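Local coordinates for protein amidase, hydantoinase/carbamoylase family (Burkholderia vietnamiensis, PDB 5I4M) that probably hydrolyses N-carbamoyl-L-amino acids as a dimeric, two-zinc member of the peptidase M20 family, at residues A[232-246]-A[297-311]. Residues are numbered along the deposited sequence; the frame is centred on the assembly and turned at random.
Sequences QGQRWYEITFTGQEA and VIPGRVFFTVDFRHP. With 3PG (3-phosphoglyceric acid), chain E.
Gln234 lays its amide carbon CD over one face of the Arg309 guanidinium, toward the rim, the planes 31° apart; the position of OE1 in this tight contact is doubtful. The guanidinium edge is filled by the Asp307 carboxylate and the carboxylate of 3-phosphoglyceric acid. Asp307 OD2 in turn approaches the Trp236 indole obliquely, 3.3 Å from Trp236 NE1, without a hydrogen bond. These groups mark the ligand-binding end of a long antiparallel pair, strands 233-242 and 301-310, in the dimerisation domain of this M20 fold. Arg309 grips Asp307 side-on, NE to OD1 at 2.8 Å and NH2 to OD2 at 2.9 Å, each oxygen using its syn lone pair; this salt bridge fixes the rotation of the guanidinium. Arg309 NH2 then donates to O1 of 3-phosphoglyceric acid at 2.8 Å and Arg309 NH1 to O2, and His247 and Asn296 of the second subunit bind the same molecule.

The other face, covered in part by helix 259-276, is largely apolar in its middle. Phe304 takes Ile239 CB over one ring face, 4.0 Å from the centroid, and meets Phe241 CD2 at its edge. With chi1 at 61°, CG sits between backbone N and carbonyl carbon, which brings the ring across to its partner strand. Further along, the Tyr237 and Phe308 rings meet obliquely, and Tyr237 OH bonds to Asp320. On the ligand side, Phe303 presents its edge to Thr240 OG1, and Glu238, whose OE1 forms a salt bridge with Arg295 of the second subunit, runs along that ring's edge. Ten backbone bonds join the strands; beyond them, Gly243 N donates to Gly300 O at 2.7 Å.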
# COMPACT_ATOMS: atom_id res chain seq x y z
N GLN A 232 -10.37 26.86 8.67
CA GLN A 232 -11.47 25.92 8.84
C GLN A 232 -11.05 24.80 9.79
O GLN A 232 -9.87 24.60 10.07
CB GLN A 232 -11.91 25.36 7.48
CG GLN A 232 -10.98 24.34 6.88
CD GLN A 232 -11.58 23.72 5.63
OE1 GLN A 232 -12.80 23.67 5.47
NE2 GLN A 232 -10.73 23.26 4.72
N GLY A 233 -12.05 24.07 10.30
CA GLY A 233 -11.78 22.97 11.21
C GLY A 233 -11.51 21.67 10.47
O GLY A 233 -11.84 21.53 9.29
N GLN A 234 -10.93 20.71 11.19
CA GLN A 234 -10.59 19.41 10.62
C GLN A 234 -10.88 18.29 11.60
O GLN A 234 -10.80 18.47 12.82
CB GLN A 234 -9.11 19.33 10.23
CG GLN A 234 -8.61 20.47 9.35
CD GLN A 234 -7.31 20.10 8.66
OE1 GLN A 234 -7.21 19.06 8.03
NE2 GLN A 234 -6.30 20.96 8.78
N ARG A 235 -11.20 17.13 11.05
CA ARG A 235 -11.25 15.87 11.78
C ARG A 235 -10.54 14.83 10.93
O ARG A 235 -10.87 14.67 9.76
CB ARG A 235 -12.71 15.43 12.05
CG ARG A 235 -13.48 16.27 13.09
CD ARG A 235 -14.95 15.82 13.18
NE ARG A 235 -15.75 16.66 14.07
CZ ARG A 235 -16.17 16.28 15.27
NH1 ARG A 235 -15.87 15.07 15.72
NH2 ARG A 235 -16.92 17.10 16.01
N TRP A 236 -9.55 14.15 11.51
CA TRP A 236 -8.84 13.07 10.85
C TRP A 236 -9.11 11.75 11.56
O TRP A 236 -9.24 11.71 12.79
CB TRP A 236 -7.32 13.29 10.83
CG TRP A 236 -6.83 14.47 10.03
CD1 TRP A 236 -7.57 15.49 9.51
CD2 TRP A 236 -5.47 14.73 9.69
NE1 TRP A 236 -6.75 16.38 8.85
CE2 TRP A 236 -5.45 15.94 8.95
CE3 TRP A 236 -4.26 14.06 9.94
CZ2 TRP A 236 -4.26 16.49 8.45
CZ3 TRP A 236 -3.09 14.60 9.43
CH2 TRP A 236 -3.10 15.80 8.70
N TYR A 237 -9.14 10.67 10.78
CA TYR A 237 -9.48 9.35 11.30
C TYR A 237 -8.50 8.31 10.80
O TYR A 237 -7.88 8.47 9.74
CB TYR A 237 -10.89 8.90 10.86
CG TYR A 237 -11.98 9.89 11.16
CD1 TYR A 237 -12.17 11.00 10.35
CD2 TYR A 237 -12.82 9.70 12.24
CE1 TYR A 237 -13.17 11.91 10.62
CE2 TYR A 237 -13.84 10.61 12.51
CZ TYR A 237 -14.01 11.71 11.70
OH TYR A 237 -15.01 12.61 11.96
N GLU A 238 -8.38 7.23 11.57
CA GLU A 238 -7.73 6.00 11.15
C GLU A 238 -8.73 4.86 11.29
O GLU A 238 -9.36 4.71 12.35
CB GLU A 238 -6.48 5.72 11.99
CG GLU A 238 -5.33 6.69 11.70
CD GLU A 238 -4.07 6.42 12.51
OE1 GLU A 238 -3.04 7.08 12.24
OE2 GLU A 238 -4.09 5.54 13.41
N ILE A 239 -8.90 4.07 10.24
CA ILE A 239 -9.85 2.97 10.23
C ILE A 239 -9.13 1.72 9.78
O ILE A 239 -8.43 1.74 8.76
CB ILE A 239 -11.05 3.26 9.31
CG1 ILE A 239 -11.83 4.47 9.80
CG2 ILE A 239 -11.98 2.05 9.26
CD1 ILE A 239 -12.91 4.95 8.84
N THR A 240 -9.28 0.64 10.54
CA THR A 240 -8.84 -0.68 10.07
C THR A 240 -10.07 -1.56 9.97
O THR A 240 -10.82 -1.71 10.94
CB THR A 240 -7.80 -1.29 11.01
OG1 THR A 240 -6.62 -0.48 11.03
CG2 THR A 240 -7.43 -2.70 10.54
N PHE A 241 -10.32 -2.10 8.78
CA PHE A 241 -11.29 -3.17 8.58
C PHE A 241 -10.56 -4.51 8.66
O PHE A 241 -9.51 -4.68 8.04
CB PHE A 241 -11.95 -3.08 7.20
CG PHE A 241 -13.09 -2.11 7.12
CD1 PHE A 241 -13.94 -1.91 8.18
CD2 PHE A 241 -13.33 -1.42 5.94
CE1 PHE A 241 -15.01 -1.02 8.08
CE2 PHE A 241 -14.38 -0.54 5.83
CZ PHE A 241 -15.23 -0.34 6.91
N THR A 242 -11.14 -5.46 9.38
CA THR A 242 -10.63 -6.83 9.38
C THR A 242 -11.69 -7.77 8.85
O THR A 242 -12.82 -7.80 9.37
CB THR A 242 -10.18 -7.25 10.78
OG1 THR A 242 -9.21 -6.31 11.27
CG2 THR A 242 -9.56 -8.64 10.72
N GLY A 243 -11.35 -8.51 7.79
CA GLY A 243 -12.20 -9.56 7.28
C GLY A 243 -11.50 -10.89 7.40
O GLY A 243 -10.99 -11.23 8.47
N GLN A 244 -11.42 -11.66 6.32
CA GLN A 244 -10.70 -12.92 6.36
C GLN A 244 -10.00 -13.14 5.03
O GLN A 244 -10.67 -13.23 4.00
CB GLN A 244 -11.64 -14.09 6.66
CG GLN A 244 -10.93 -15.44 6.65
CD GLN A 244 -11.83 -16.59 7.06
OE1 GLN A 244 -12.89 -16.81 6.48
NE2 GLN A 244 -11.40 -17.34 8.07
N GLU A 245 -8.67 -13.21 5.05
CA GLU A 245 -7.98 -13.54 3.81
C GLU A 245 -8.35 -14.97 3.40
O GLU A 245 -8.54 -15.85 4.23
CB GLU A 245 -6.47 -13.37 3.96
CG GLU A 245 -5.83 -14.16 5.07
CD GLU A 245 -5.82 -13.42 6.40
OE1 GLU A 245 -5.04 -13.80 7.29
OE2 GLU A 245 -6.60 -12.44 6.55
N ALA A 246 -8.48 -15.16 2.10
CA ALA A 246 -8.90 -16.45 1.56
C ALA A 246 -8.58 -16.43 0.07
O ALA A 246 -8.15 -15.41 -0.47
CB ALA A 246 -10.38 -16.75 1.82
N VAL A 297 -5.18 -13.24 -3.30
CA VAL A 297 -5.68 -13.41 -1.94
C VAL A 297 -6.70 -12.31 -1.68
O VAL A 297 -6.38 -11.13 -1.81
CB VAL A 297 -4.54 -13.33 -0.90
CG1 VAL A 297 -5.09 -13.54 0.52
CG2 VAL A 297 -3.43 -14.34 -1.21
N ILE A 298 -7.92 -12.70 -1.30
CA ILE A 298 -8.92 -11.75 -0.80
C ILE A 298 -8.30 -10.97 0.36
O ILE A 298 -7.82 -11.59 1.32
CB ILE A 298 -10.19 -12.46 -0.32
CG1 ILE A 298 -10.88 -13.19 -1.48
CG2 ILE A 298 -11.14 -11.48 0.37
CD1 ILE A 298 -11.81 -14.32 -0.98
N PRO A 299 -8.29 -9.64 0.33
CA PRO A 299 -7.63 -8.89 1.41
C PRO A 299 -8.35 -9.09 2.74
O PRO A 299 -9.58 -8.99 2.83
CB PRO A 299 -7.70 -7.43 0.94
CG PRO A 299 -7.71 -7.55 -0.57
CD PRO A 299 -8.58 -8.78 -0.83
N GLY A 300 -7.57 -9.39 3.78
CA GLY A 300 -8.13 -9.71 5.08
C GLY A 300 -8.06 -8.56 6.06
O GLY A 300 -8.72 -8.58 7.10
N ARG A 301 -7.26 -7.53 5.74
CA ARG A 301 -7.13 -6.38 6.62
C ARG A 301 -6.77 -5.16 5.78
O ARG A 301 -5.87 -5.24 4.94
CB ARG A 301 -6.07 -6.62 7.70
CG ARG A 301 -6.06 -5.58 8.81
CD ARG A 301 -5.04 -5.91 9.91
NE ARG A 301 -3.65 -5.67 9.49
CZ ARG A 301 -2.74 -6.62 9.28
NH1 ARG A 301 -3.06 -7.90 9.45
NH2 ARG A 301 -1.51 -6.28 8.91
N VAL A 302 -7.46 -4.05 5.99
CA VAL A 302 -7.10 -2.81 5.30
C VAL A 302 -7.13 -1.67 6.30
O VAL A 302 -8.14 -1.47 6.99
CB VAL A 302 -8.01 -2.51 4.09
CG1 VAL A 302 -7.60 -1.16 3.46
CG2 VAL A 302 -7.94 -3.63 3.05
N PHE A 303 -6.03 -0.93 6.37
CA PHE A 303 -5.93 0.30 7.14
C PHE A 303 -6.08 1.47 6.17
O PHE A 303 -5.51 1.45 5.08
CB PHE A 303 -4.57 0.38 7.85
CG PHE A 303 -4.23 1.74 8.41
CD1 PHE A 303 -3.58 2.69 7.63
CD2 PHE A 303 -4.54 2.06 9.72
CE1 PHE A 303 -3.25 3.95 8.14
CE2 PHE A 303 -4.21 3.30 10.25
CZ PHE A 303 -3.57 4.25 9.46
N PHE A 304 -6.83 2.50 6.58
CA PHE A 304 -6.90 3.70 5.74
C PHE A 304 -7.27 4.90 6.60
O PHE A 304 -7.70 4.76 7.75
CB PHE A 304 -7.87 3.52 4.57
CG PHE A 304 -9.29 3.26 4.98
CD1 PHE A 304 -9.70 1.98 5.32
CD2 PHE A 304 -10.21 4.28 5.01
CE1 PHE A 304 -11.01 1.73 5.69
CE2 PHE A 304 -11.52 4.04 5.39
CZ PHE A 304 -11.91 2.76 5.73
N THR A 305 -7.08 6.08 6.02
CA THR A 305 -7.29 7.34 6.72
C THR A 305 -8.48 8.08 6.12
O THR A 305 -8.83 7.90 4.95
CB THR A 305 -6.05 8.24 6.65
OG1 THR A 305 -5.74 8.53 5.27
CG2 THR A 305 -4.86 7.55 7.30
N VAL A 306 -9.10 8.93 6.94
CA VAL A 306 -10.13 9.83 6.46
C VAL A 306 -9.78 11.23 6.91
O VAL A 306 -9.32 11.44 8.04
CB VAL A 306 -11.53 9.43 6.97
CG1 VAL A 306 -12.58 10.41 6.46
CG2 VAL A 306 -11.85 8.04 6.50
N ASP A 307 -9.96 12.19 6.00
CA ASP A 307 -9.63 13.59 6.21
C ASP A 307 -10.91 14.37 5.92
O ASP A 307 -11.41 14.34 4.79
CB ASP A 307 -8.49 14.01 5.26
CG ASP A 307 -8.08 15.47 5.41
OD1 ASP A 307 -8.92 16.38 5.31
OD2 ASP A 307 -6.86 15.69 5.58
N PHE A 308 -11.47 15.01 6.95
CA PHE A 308 -12.68 15.82 6.83
C PHE A 308 -12.37 17.25 7.24
O PHE A 308 -11.70 17.48 8.25
CB PHE A 308 -13.80 15.34 7.77
CG PHE A 308 -14.63 14.17 7.26
CD1 PHE A 308 -14.66 13.80 5.92
CD2 PHE A 308 -15.43 13.47 8.15
CE1 PHE A 308 -15.45 12.74 5.50
CE2 PHE A 308 -16.23 12.41 7.74
CZ PHE A 308 -16.24 12.04 6.41
N ARG A 309 -12.90 18.23 6.50
CA ARG A 309 -12.73 19.63 6.86
C ARG A 309 -13.99 20.41 6.52
O ARG A 309 -14.66 20.12 5.53
CB ARG A 309 -11.54 20.27 6.12
CG ARG A 309 -10.35 19.33 6.01
CD ARG A 309 -9.16 20.00 5.34
NE ARG A 309 -8.08 19.03 5.22
CZ ARG A 309 -6.79 19.34 5.20
NH1 ARG A 309 -6.42 20.61 5.27
NH2 ARG A 309 -5.89 18.37 5.15
N HIS A 310 -14.30 21.41 7.35
CA HIS A 310 -15.37 22.35 7.03
C HIS A 310 -15.18 23.61 7.85
O HIS A 310 -14.67 23.54 8.98
CB HIS A 310 -16.76 21.74 7.30
CG HIS A 310 -17.87 22.45 6.58
ND1 HIS A 310 -18.48 23.58 7.08
CD2 HIS A 310 -18.47 22.19 5.39
CE1 HIS A 310 -19.40 24.00 6.23
NE2 HIS A 310 -19.41 23.17 5.19
N PRO A 311 -15.57 24.78 7.33
CA PRO A 311 -15.44 26.02 8.11
C PRO A 311 -16.46 26.16 9.22
O PRO A 311 -16.34 27.09 10.02
CB PRO A 311 -15.64 27.12 7.06
CG PRO A 311 -16.46 26.44 5.97
CD PRO A 311 -15.91 25.05 5.92
C1 3PG E . -3.16 20.15 6.51
O1 3PG E . -3.26 19.13 5.81
O2 3PG E . -3.95 21.12 6.42
C2 3PG E . -2.05 20.21 7.52
O3 3PG E . -2.35 21.17 8.54
C3 3PG E . -0.79 20.63 6.80
O1P 3PG E . -0.94 21.96 6.30
P 3PG E . 0.09 22.51 5.16
O2P 3PG E . 1.48 22.11 5.62
O3P 3PG E . -0.34 21.78 3.89
O4P 3PG E . -0.13 24.03 5.17
O HOH W 1 -7.59 -10.83 8.59